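Local atomic coordinates of adenylation domain (Streptomyces sp., PDB entry 5N9X), a protein that belongs to the ANL family of AMP-binding proteins, with a large N-terminal and a small C-terminal domain, and holds ATP and threonine in this model. Residues 185-190 / 317-322; 195-200 / 214-219; 313-318 / 373-378. One frame throughout, in Å; residues are numbered along the deposited sequence.

Interaction 1: residues 185-190 / 317-322; sequences TALFEA and TVHATF. With THR (threonine), chain C.
Leu187 on helix 181-191 faces Thr317 in the loop before strand 321-324, with their CA atoms 7.0 Å apart. Leu187 is the one helix residue that makes the contact. Its CG stands anti to the backbone N (chi1 172°), which sends both methyls into the loop. CD1 lies 3.9 Å from Thr317 O and also reaches the His319 imidazole, 4.2 Å from its CD2. It meets that ring at the edge, near the ring plane. CD2 packs on Val318 CG2 at 4.0 Å, and the two side chains cross at about a right angle. The loop is folded tightly here. His319 N donates to Thr317 O at 2.8 Å, and with the positive phi of Val318 this makes a classic gamma turn. The turn lies in the threonine pocket of the adenylation domain. Val318 O takes two hydrogen bonds from the bound threonine, from its N at 3.0 Å and from its OG1 at 3.2 Å. Asp212 and Lys515 bind the same ligand. Val318 CG1 sits over one face of the His319 ring, toward the rim. Thr317 OG1 bonds to the Gln370 backbone O, and Trp216 of helix 213-222 meets the His319 ring edge-to-face.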
loop_
_atom_site.group_PDB
_atom_site.type_symbol
_atom_site.label_atom_id
_atom_site.label_comp_id
_atom_site.label_asym_id
_atom_site.label_seq_id
_atom_site.Cartn_x
_atom_site.Cartn_y
_atom_site.Cartn_z
ATOM N N THR A 185 -12.977 -2.042 -9.616
ATOM C CA THR A 185 -13.693 -3.237 -10.043
ATOM C C THR A 185 -12.845 -4.004 -11.069
ATOM O O THR A 185 -12.839 -5.236 -11.046
ATOM C CB THR A 185 -15.157 -2.923 -10.565
ATOM O OG1 THR A 185 -15.145 -2.000 -11.662
ATOM C CG2 THR A 185 -16.021 -2.365 -9.431
ATOM N N ALA A 186 -12.081 -3.316 -11.914
ATOM C CA ALA A 186 -11.144 -4.033 -12.792
ATOM C C ALA A 186 -10.077 -4.804 -11.995
ATOM O O ALA A 186 -9.659 -5.874 -12.419
ATOM C CB ALA A 186 -10.467 -3.075 -13.782
ATOM N N LEU A 187 -9.643 -4.273 -10.855
ATOM C CA LEU A 187 -8.688 -4.984 -9.996
ATOM C C LEU A 187 -9.204 -6.389 -9.602
ATOM O O LEU A 187 -8.550 -7.407 -9.851
ATOM C CB LEU A 187 -8.376 -4.159 -8.732
ATOM C CG LEU A 187 -7.542 -4.922 -7.679
ATOM C CD1 LEU A 187 -6.176 -5.306 -8.228
ATOM C CD2 LEU A 187 -7.396 -4.179 -6.379
ATOM N N PHE A 188 -10.395 -6.434 -9.015
ATOM C CA PHE A 188 -10.958 -7.701 -8.540
ATOM C C PHE A 188 -11.339 -8.624 -9.670
ATOM O O PHE A 188 -11.210 -9.830 -9.522
ATOM C CB PHE A 188 -12.148 -7.447 -7.593
ATOM C CG PHE A 188 -11.713 -6.949 -6.245
ATOM C CD1 PHE A 188 -11.360 -7.847 -5.237
ATOM C CD2 PHE A 188 -11.558 -5.576 -6.012
ATOM C CE1 PHE A 188 -10.919 -7.384 -4.007
ATOM C CE2 PHE A 188 -11.114 -5.110 -4.790
ATOM C CZ PHE A 188 -10.787 -6.013 -3.788
ATOM N N GLU A 189 -11.769 -8.091 -10.810
ATOM C CA GLU A 189 -11.916 -8.984 -11.960
ATOM C C GLU A 189 -10.558 -9.584 -12.399
ATOM O O GLU A 189 -10.473 -10.780 -12.649
ATOM C CB GLU A 189 -12.613 -8.289 -13.135
ATOM C CG GLU A 189 -13.383 -9.268 -14.048
ATOM C CD GLU A 189 -14.592 -9.942 -13.351
ATOM O OE1 GLU A 189 -15.434 -9.214 -12.777
ATOM O OE2 GLU A 189 -14.695 -11.202 -13.379
ATOM N N ALA A 190 -9.500 -8.783 -12.457
ATOM C CA ALA A 190 -8.192 -9.309 -12.858
ATOM C C ALA A 190 -7.720 -10.462 -11.949
ATOM O O ALA A 190 -6.993 -11.364 -12.392
ATOM C CB ALA A 190 -7.153 -8.197 -12.867
ATOM N N THR A 317 -3.877 1.175 -9.222
ATOM C CA THR A 317 -4.867 0.605 -8.307
ATOM C C THR A 317 -4.378 -0.620 -7.515
ATOM O O THR A 317 -4.755 -1.745 -7.805
ATOM C CB THR A 317 -6.195 0.251 -9.054
ATOM O OG1 THR A 317 -6.498 1.269 -10.018
ATOM C CG2 THR A 317 -7.374 0.104 -8.063
ATOM N N VAL A 318 -3.598 -0.354 -6.469
ATOM C CA VAL A 318 -3.151 -1.342 -5.487
ATOM C C VAL A 318 -2.148 -2.407 -5.976
ATOM O O VAL A 318 -1.023 -2.443 -5.474
ATOM C CB VAL A 318 -4.346 -2.079 -4.826
ATOM C CG1 VAL A 318 -3.895 -2.673 -3.505
ATOM C CG2 VAL A 318 -5.532 -1.111 -4.588
ATOM N N HIS A 319 -2.546 -3.267 -6.917
ATOM C CA HIS A 319 -1.672 -4.331 -7.444
ATOM C C HIS A 319 -1.559 -4.336 -8.960
ATOM O O HIS A 319 -2.526 -4.045 -9.660
ATOM C CB HIS A 319 -2.151 -5.734 -6.998
ATOM C CG HIS A 319 -2.499 -5.833 -5.545
ATOM N ND1 HIS A 319 -1.565 -5.659 -4.552
ATOM C CD2 HIS A 319 -3.675 -6.098 -4.924
ATOM C CE1 HIS A 319 -2.154 -5.806 -3.373
ATOM N NE2 HIS A 319 -3.431 -6.072 -3.571
ATOM N N ALA A 320 -0.388 -4.726 -9.461
ATOM C CA ALA A 320 -0.156 -4.762 -10.897
ATOM C C ALA A 320 0.399 -6.114 -11.368
ATOM O O ALA A 320 0.443 -6.384 -12.585
ATOM C CB ALA A 320 0.788 -3.651 -11.296
ATOM N N THR A 321 0.861 -6.942 -10.431
ATOM C CA THR A 321 1.386 -8.271 -10.773
ATOM C C THR A 321 0.999 -9.307 -9.728
ATOM O O THR A 321 0.425 -8.970 -8.693
ATOM C CB THR A 321 2.938 -8.295 -10.924
ATOM O OG1 THR A 321 3.562 -8.302 -9.639
ATOM C CG2 THR A 321 3.443 -7.109 -11.720
ATOM N N PHE A 322 1.355 -10.561 -10.007
ATOM C CA PHE A 322 1.042 -11.717 -9.170
ATOM C C PHE A 322 2.141 -12.758 -9.348
ATOM O O PHE A 322 2.523 -13.123 -10.472
ATOM C CB PHE A 322 -0.337 -12.298 -9.542
ATOM C CG PHE A 322 -0.739 -13.558 -8.776
ATOM C CD1 PHE A 322 -0.187 -14.810 -9.086
ATOM C CD2 PHE A 322 -1.740 -13.494 -7.797
ATOM C CE1 PHE A 322 -0.589 -15.981 -8.394
ATOM C CE2 PHE A 322 -2.161 -14.646 -7.111
ATOM C CZ PHE A 322 -1.580 -15.901 -7.408
HETATM N N THR C . -0.237 -0.131 -3.648
HETATM C CA THR C . 0.620 -0.381 -2.480
HETATM C C THR C . 1.812 0.522 -2.620
HETATM O O THR C . 2.688 0.734 -1.758
HETATM C CB THR C . 1.109 -1.846 -2.384
HETATM O OG1 THR C . 1.638 -2.272 -3.657
HETATM C CG2 THR C . -0.032 -2.759 -1.954
HETATM O OXT THR C . 1.860 1.036 -3.730
#

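Interaction 2: residues 195-200 / 214-219; sequences FSFSAD and SVWEIW
Phe195 and Phe197 close on the far end of the Trp216 indole, and the three rings form an aromatic cluster. Neither pair is parallel or perpendicular. The Phe195 ring and the six-membered ring of Trp216 are tilted by 52°, with centroids 5.3 Å apart. Their side chains come from opposite directions. Trp216 CZ2 lies over one face of Phe195, and the closest atoms are Phe195 CE2 and Trp216 CH2 at 3.7 Å. Phe197 is turned more steeply, at 67°, and its side chain crosses that of Trp216 at about a right angle. It presents its edge, with CE2 3.9 Å from Trp216 CH2. The two phenylalanines are two residues apart on an extended piece of chain and point to the same side, and Phe195 CB rests over one face of the Phe197 ring. Trp216 reaches them from helix 213-222 because its CG is anti to the backbone N (chi1 167°). Trp203 on strand 202-205 touches both Phe197 and Trp216. Beyond the rings the loop bends in an ST turn, where Ser198 OG accepts from Asp200 N at 3.0 Å. The loop and the helix are thus joined here by carbon-to-carbon contact alone. Ring shape and van der Waals packing, not polar pairing, set the fit.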
loop_
_atom_site.group_PDB
_atom_site.type_symbol
_atom_site.label_atom_id
_atom_site.label_comp_id
_atom_site.label_asym_id
_atom_site.label_seq_id
_atom_site.Cartn_x
_atom_site.Cartn_y
_atom_site.Cartn_z
ATOM N N PHE A 195 -6.644 -15.932 -7.565
ATOM C CA PHE A 195 -6.900 -16.173 -6.158
ATOM C C PHE A 195 -8.152 -17.039 -6.112
ATOM O O PHE A 195 -8.969 -16.982 -7.038
ATOM C CB PHE A 195 -7.141 -14.858 -5.395
ATOM C CG PHE A 195 -5.893 -14.046 -5.074
ATOM C CD1 PHE A 195 -5.105 -14.345 -3.972
ATOM C CD2 PHE A 195 -5.555 -12.932 -5.841
ATOM C CE1 PHE A 195 -3.984 -13.570 -3.660
ATOM C CE2 PHE A 195 -4.430 -12.148 -5.526
ATOM C CZ PHE A 195 -3.648 -12.476 -4.442
ATOM N N SER A 196 -8.336 -17.794 -5.035
ATOM C CA SER A 196 -9.617 -18.466 -4.787
ATOM C C SER A 196 -10.316 -17.925 -3.530
ATOM O O SER A 196 -10.142 -18.463 -2.431
ATOM C CB SER A 196 -9.388 -19.973 -4.670
ATOM O OG SER A 196 -10.590 -20.660 -4.387
ATOM N N PHE A 197 -11.087 -16.854 -3.695
ATOM C CA PHE A 197 -11.812 -16.228 -2.583
ATOM C C PHE A 197 -13.258 -16.701 -2.435
ATOM O O PHE A 197 -13.947 -16.944 -3.420
ATOM C CB PHE A 197 -11.808 -14.697 -2.744
ATOM C CG PHE A 197 -10.434 -14.098 -2.752
ATOM C CD1 PHE A 197 -9.504 -14.467 -1.780
ATOM C CD2 PHE A 197 -10.073 -13.147 -3.695
ATOM C CE1 PHE A 197 -8.230 -13.923 -1.770
ATOM C CE2 PHE A 197 -8.802 -12.586 -3.682
ATOM C CZ PHE A 197 -7.878 -12.976 -2.725
ATOM N N SER A 198 -13.739 -16.784 -1.198
ATOM C CA SER A 198 -15.145 -17.101 -0.974
ATOM C C SER A 198 -15.715 -16.325 0.207
ATOM O O SER A 198 -14.968 -15.730 0.997
ATOM C CB SER A 198 -15.336 -18.604 -0.741
ATOM O OG SER A 198 -15.258 -18.912 0.624
ATOM N N ALA A 199 -17.041 -16.358 0.322
ATOM C CA ALA A 199 -17.747 -15.789 1.458
ATOM C C ALA A 199 -17.232 -16.285 2.827
ATOM O O ALA A 199 -17.430 -15.617 3.835
ATOM C CB ALA A 199 -19.222 -16.079 1.327
ATOM N N ASP A 200 -16.572 -17.440 2.867
ATOM C CA ASP A 200 -16.122 -17.991 4.141
ATOM C C ASP A 200 -14.834 -17.345 4.677
ATOM O O ASP A 200 -14.469 -17.536 5.845
ATOM C CB ASP A 200 -15.924 -19.500 4.002
ATOM C CG ASP A 200 -17.228 -20.229 3.761
ATOM O OD1 ASP A 200 -18.233 -19.896 4.410
ATOM O OD2 ASP A 200 -17.250 -21.129 2.905
ATOM N N SER A 214 -5.417 -0.991 1.955
ATOM C CA SER A 214 -6.678 -1.145 2.701
ATOM C C SER A 214 -7.898 -1.311 1.807
ATOM O O SER A 214 -8.873 -1.923 2.195
ATOM C CB SER A 214 -6.900 0.058 3.629
ATOM O OG SER A 214 -7.240 1.232 2.897
ATOM N N VAL A 215 -7.839 -0.733 0.612
ATOM C CA VAL A 215 -8.849 -0.949 -0.439
ATOM C C VAL A 215 -8.968 -2.409 -0.847
ATOM O O VAL A 215 -10.049 -2.954 -0.982
ATOM C CB VAL A 215 -8.517 -0.132 -1.681
ATOM C CG1 VAL A 215 -9.590 -0.288 -2.760
ATOM C CG2 VAL A 215 -8.354 1.329 -1.292
ATOM N N TRP A 216 -7.823 -3.029 -1.040
ATOM C CA TRP A 216 -7.773 -4.439 -1.325
ATOM C C TRP A 216 -8.345 -5.222 -0.155
ATOM O O TRP A 216 -9.120 -6.155 -0.331
ATOM C CB TRP A 216 -6.338 -4.819 -1.626
ATOM C CG TRP A 216 -5.997 -6.241 -1.669
ATOM C CD1 TRP A 216 -5.248 -6.908 -0.764
ATOM C CD2 TRP A 216 -6.323 -7.185 -2.702
ATOM N NE1 TRP A 216 -5.090 -8.215 -1.146
ATOM C CE2 TRP A 216 -5.736 -8.414 -2.340
ATOM C CE3 TRP A 216 -7.059 -7.111 -3.896
ATOM C CZ2 TRP A 216 -5.866 -9.581 -3.133
ATOM C CZ3 TRP A 216 -7.190 -8.264 -4.675
ATOM C CH2 TRP A 216 -6.597 -9.482 -4.288
ATOM N N GLU A 217 -7.955 -4.813 1.043
ATOM C CA GLU A 217 -8.361 -5.517 2.237
ATOM C C GLU A 217 -9.875 -5.382 2.446
ATOM O O GLU A 217 -10.572 -6.377 2.599
ATOM C CB GLU A 217 -7.585 -5.003 3.464
ATOM C CG GLU A 217 -6.120 -5.439 3.506
ATOM C CD GLU A 217 -5.325 -4.817 4.675
ATOM O OE1 GLU A 217 -5.679 -3.713 5.148
ATOM O OE2 GLU A 217 -4.332 -5.436 5.115
ATOM N N ILE A 218 -10.373 -4.157 2.450
ATOM C CA ILE A 218 -11.801 -3.906 2.667
ATOM C C ILE A 218 -12.691 -4.583 1.616
ATOM O O ILE A 218 -13.651 -5.306 1.949
ATOM C CB ILE A 218 -12.113 -2.378 2.658
ATOM C CG1 ILE A 218 -11.540 -1.686 3.900
ATOM C CG2 ILE A 218 -13.602 -2.123 2.499
ATOM C CD1 ILE A 218 -11.146 -0.178 3.668
ATOM N N TRP A 219 -12.355 -4.352 0.340
ATOM C CA TRP A 219 -13.196 -4.818 -0.745
ATOM C C TRP A 219 -12.960 -6.288 -1.065
ATOM O O TRP A 219 -13.854 -6.955 -1.586
ATOM C CB TRP A 219 -12.995 -3.918 -1.958
ATOM C CG TRP A 219 -13.693 -2.649 -1.677
ATOM C CD1 TRP A 219 -13.125 -1.437 -1.372
ATOM C CD2 TRP A 219 -15.105 -2.465 -1.572
ATOM N NE1 TRP A 219 -14.097 -0.516 -1.118
ATOM C CE2 TRP A 219 -15.323 -1.111 -1.238
ATOM C CE3 TRP A 219 -16.209 -3.312 -1.737
ATOM C CZ2 TRP A 219 -16.613 -0.580 -1.061
ATOM C CZ3 TRP A 219 -17.481 -2.787 -1.573
ATOM C CH2 TRP A 219 -17.676 -1.439 -1.238
#

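Interaction 3: residues 313-318 / 373-378; sequences ITETTV and EGYLNR. With ATP (adenosine-5'-triphosphate), chain D; THR (threonine), chain C.
Glu315 and Tyr375 are joined by one short hydrogen bond, from Tyr375 OH to Glu315 OE2 at 2.6 Å. OE2 lies at the edge of the tyrosine ring and in its plane. The hydroxyl meets OE2 on the anti side, 30° out of the carboxylate plane, and the carboxylate and ring planes are 89° apart. The glutamate chain is bent at chi2 (85°), which turns its carboxylate toward the hydroxyl. Its CG lies 3.8 Å from Tyr375 CE1. Arg385 and Tyr402 also bond to the Tyr375 hydroxyl, so the ring end is held from several directions. The backbones are linked close by, through Glu315 and Ser372.

Contacts with the ligand come from the 313-318 side. Ile313 CG2 packs against the ATP ribose, 3.4 Å from its C3'. Thr314 N points to O1A of the alpha phosphate, but the modelled distance is too short to be trusted in detail. Glu315 OE2 lies 3.4 Å from ATP O3G, and its side chain is about 5 Å from a magnesium ion.

Two salt bridges tie the other segment to the fold. Glu373 pairs with Arg180. Arg378, at the N-cap of helix 379-385, pairs with Asp113, and its NH1 also donates to Asn377 O at 2.9 Å. The backbone angles of Gly374 themselves call for glycine. The sequences fit two core motifs of adenylation domains: Tyr-Gly-x-Thr-Glu, called A5, which lines the nucleotide site, and the Gly-Tyr-Leu end of A6.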
loop_
_atom_site.group_PDB
_atom_site.type_symbol
_atom_site.label_atom_id
_atom_site.label_comp_id
_atom_site.label_asym_id
_atom_site.label_seq_id
_atom_site.Cartn_x
_atom_site.Cartn_y
_atom_site.Cartn_z
ATOM N N ILE A 313 1.434 -0.240 -7.506
ATOM C CA ILE A 313 1.584 1.194 -7.313
ATOM C C ILE A 313 0.212 1.798 -7.209
ATOM O O ILE A 313 -0.740 1.253 -7.790
ATOM C CB ILE A 313 2.324 1.869 -8.485
ATOM C CG1 ILE A 313 2.096 1.061 -9.753
ATOM C CG2 ILE A 313 3.787 2.045 -8.201
ATOM C CD1 ILE A 313 2.871 1.532 -10.913
ATOM N N THR A 314 0.096 2.923 -6.507
ATOM C CA THR A 314 -1.205 3.533 -6.282
ATOM C C THR A 314 -1.818 4.005 -7.610
ATOM O O THR A 314 -3.049 3.988 -7.790
ATOM C CB THR A 314 -1.115 4.713 -5.273
ATOM O OG1 THR A 314 -0.692 4.228 -3.987
ATOM C CG2 THR A 314 -2.457 5.421 -5.139
ATOM N N GLU A 315 -0.948 4.376 -8.550
ATOM C CA GLU A 315 -1.386 4.877 -9.844
ATOM C C GLU A 315 -2.049 3.829 -10.733
ATOM O O GLU A 315 -2.695 4.168 -11.713
ATOM C CB GLU A 315 -0.198 5.530 -10.582
ATOM C CG GLU A 315 0.296 6.862 -9.966
ATOM C CD GLU A 315 1.296 6.704 -8.823
ATOM O OE1 GLU A 315 1.477 5.591 -8.273
ATOM O OE2 GLU A 315 1.903 7.724 -8.467
ATOM N N THR A 316 -1.912 2.557 -10.398
ATOM C CA THR A 316 -2.552 1.515 -11.200
ATOM C C THR A 316 -3.418 0.602 -10.332
ATOM O O THR A 316 -3.632 -0.578 -10.650
ATOM C CB THR A 316 -1.497 0.686 -12.006
ATOM O OG1 THR A 316 -0.660 -0.060 -11.120
ATOM C CG2 THR A 316 -0.640 1.593 -12.863
ATOM N N THR A 317 -3.877 1.175 -9.222
ATOM C CA THR A 317 -4.867 0.605 -8.307
ATOM C C THR A 317 -4.378 -0.620 -7.515
ATOM O O THR A 317 -4.755 -1.745 -7.805
ATOM C CB THR A 317 -6.195 0.251 -9.054
ATOM O OG1 THR A 317 -6.498 1.269 -10.018
ATOM C CG2 THR A 317 -7.374 0.104 -8.063
ATOM N N VAL A 318 -3.598 -0.354 -6.469
ATOM C CA VAL A 318 -3.151 -1.342 -5.487
ATOM C C VAL A 318 -2.148 -2.407 -5.976
ATOM O O VAL A 318 -1.023 -2.443 -5.474
ATOM C CB VAL A 318 -4.346 -2.079 -4.826
ATOM C CG1 VAL A 318 -3.895 -2.673 -3.505
ATOM C CG2 VAL A 318 -5.532 -1.111 -4.588
ATOM N N GLU A 373 -6.481 7.969 -13.932
ATOM C CA GLU A 373 -6.564 9.006 -14.948
ATOM C C GLU A 373 -5.572 10.140 -14.727
ATOM O O GLU A 373 -5.771 11.230 -15.246
ATOM C CB GLU A 373 -7.983 9.584 -15.008
ATOM C CG GLU A 373 -9.066 8.592 -15.397
ATOM C CD GLU A 373 -8.952 8.055 -16.822
ATOM O OE1 GLU A 373 -7.921 8.295 -17.499
ATOM O OE2 GLU A 373 -9.901 7.358 -17.256
ATOM N N GLY A 374 -4.521 9.893 -13.954
ATOM C CA GLY A 374 -3.510 10.902 -13.704
ATOM C C GLY A 374 -3.646 11.556 -12.340
ATOM O O GLY A 374 -4.640 11.356 -11.648
ATOM N N TYR A 375 -2.647 12.349 -11.956
ATOM C CA TYR A 375 -2.655 12.997 -10.657
ATOM C C TYR A 375 -3.702 14.087 -10.585
ATOM O O TYR A 375 -4.148 14.610 -11.614
ATOM C CB TYR A 375 -1.271 13.574 -10.328
ATOM C CG TYR A 375 -0.218 12.500 -10.297
ATOM C CD1 TYR A 375 -0.193 11.569 -9.278
ATOM C CD2 TYR A 375 0.727 12.396 -11.308
ATOM C CE1 TYR A 375 0.748 10.576 -9.254
ATOM C CE2 TYR A 375 1.675 11.407 -11.290
ATOM C CZ TYR A 375 1.679 10.502 -10.260
ATOM O OH TYR A 375 2.621 9.531 -10.235
ATOM N N LEU A 376 -4.098 14.397 -9.352
ATOM C CA LEU A 376 -4.959 15.535 -9.075
ATOM C C LEU A 376 -4.127 16.823 -8.990
ATOM O O LEU A 376 -3.171 16.906 -8.205
ATOM C CB LEU A 376 -5.732 15.304 -7.772
ATOM C CG LEU A 376 -6.653 16.428 -7.312
ATOM C CD1 LEU A 376 -8.049 16.197 -7.882
ATOM C CD2 LEU A 376 -6.685 16.496 -5.785
ATOM N N ASN A 377 -4.487 17.815 -9.805
ATOM C CA ASN A 377 -3.847 19.129 -9.752
ATOM C C ASN A 377 -2.308 19.083 -9.851
ATOM O O ASN A 377 -1.623 19.849 -9.185
ATOM C CB ASN A 377 -4.255 19.834 -8.460
ATOM C CG ASN A 377 -5.752 20.063 -8.372
ATOM O OD1 ASN A 377 -6.449 20.104 -9.390
ATOM N ND2 ASN A 377 -6.256 20.204 -7.150
ATOM N N ARG A 378 -1.781 18.142 -10.636
ATOM C CA ARG A 378 -0.350 18.072 -10.945
ATOM C C ARG A 378 -0.250 17.842 -12.441
ATOM O O ARG A 378 0.128 16.765 -12.894
ATOM C CB ARG A 378 0.360 16.947 -10.189
ATOM C CG ARG A 378 0.202 16.977 -8.675
ATOM C CD ARG A 378 0.937 18.103 -7.956
ATOM N NE ARG A 378 0.750 17.977 -6.505
ATOM C CZ ARG A 378 -0.194 18.585 -5.782
ATOM N NH1 ARG A 378 -1.055 19.425 -6.343
ATOM N NH2 ARG A 378 -0.256 18.369 -4.473
HETATM P PG ATP D . 4.785 7.463 -5.150
HETATM O O1G ATP D . 5.762 7.121 -6.269
HETATM O O2G ATP D . 4.839 8.891 -4.703
HETATM O O3G ATP D . 3.345 7.062 -5.419
HETATM P PB ATP D . 5.130 5.097 -3.464
HETATM O O1B ATP D . 6.128 4.447 -4.427
HETATM O O2B ATP D . 5.138 4.728 -2.015
HETATM O O3B ATP D . 5.307 6.686 -3.785
HETATM P PA ATP D . 2.791 3.645 -3.796
HETATM O O1A ATP D . 1.910 3.519 -5.016
HETATM O O2A ATP D . 2.143 3.522 -2.422
HETATM O O3A ATP D . 3.601 5.012 -3.932
HETATM O "O5'" ATP D . 4.093 2.657 -3.844
HETATM C "C5'" ATP D . 4.448 1.817 -4.943
HETATM C "C4'" ATP D . 5.965 1.614 -4.983
HETATM O "O4'" ATP D . 6.370 0.574 -4.107
HETATM C "C3'" ATP D . 6.529 1.299 -6.357
HETATM O "O3'" ATP D . 7.169 2.482 -6.822
HETATM C "C2'" ATP D . 7.548 0.209 -6.145
HETATM O "O2'" ATP D . 8.846 0.795 -6.192
HETATM C "C1'" ATP D . 7.315 -0.301 -4.738
HETATM N N9 ATP D . 6.755 -1.688 -4.737
HETATM C C8 ATP D . 5.449 -2.005 -4.589
HETATM N N7 ATP D . 5.233 -3.340 -4.619
HETATM C C5 ATP D . 6.436 -3.919 -4.779
HETATM C C6 ATP D . 6.916 -5.316 -4.885
HETATM N N6 ATP D . 6.043 -6.340 -4.825
HETATM N N1 ATP D . 8.238 -5.519 -5.052
HETATM C C2 ATP D . 9.086 -4.474 -5.139
HETATM N N3 ATP D . 8.739 -3.172 -5.038
HETATM C C4 ATP D . 7.438 -2.830 -4.863
HETATM N N THR C . -0.237 -0.131 -3.648
HETATM C CA THR C . 0.620 -0.381 -2.480
HETATM C C THR C . 1.812 0.522 -2.620
HETATM O O THR C . 2.688 0.734 -1.758
HETATM C CB THR C . 1.109 -1.846 -2.384
HETATM O OG1 THR C . 1.638 -2.272 -3.657
HETATM C CG2 THR C . -0.032 -2.759 -1.954
HETATM O OXT THR C . 1.860 1.036 -3.730
#

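In the fold
Interactions 1 and 2 adjoin, with centres 12 Å apart. Trp216 joins them: its CG is 3.2 Å from His319 NE2, and its CB is 3.8 Å from Val318 CG1. Phe195 CE2 and Phe322 CE2 meet at 3.7 Å, a second link. Interaction 2 therefore backs the wall of the threonine pocket, and the Trp216 side chain is about 7 Å from that ligand. Interactions 1 and 3 share Thr317 and Val318, so one loop serves both. Its start, at Ile313 and Thr314, borders both ATP and threonine, and Val318 further on bonds to threonine. Interactions 2 and 3 are 22 Å apart between centres, and meet through Val318 packing on helix 213-222.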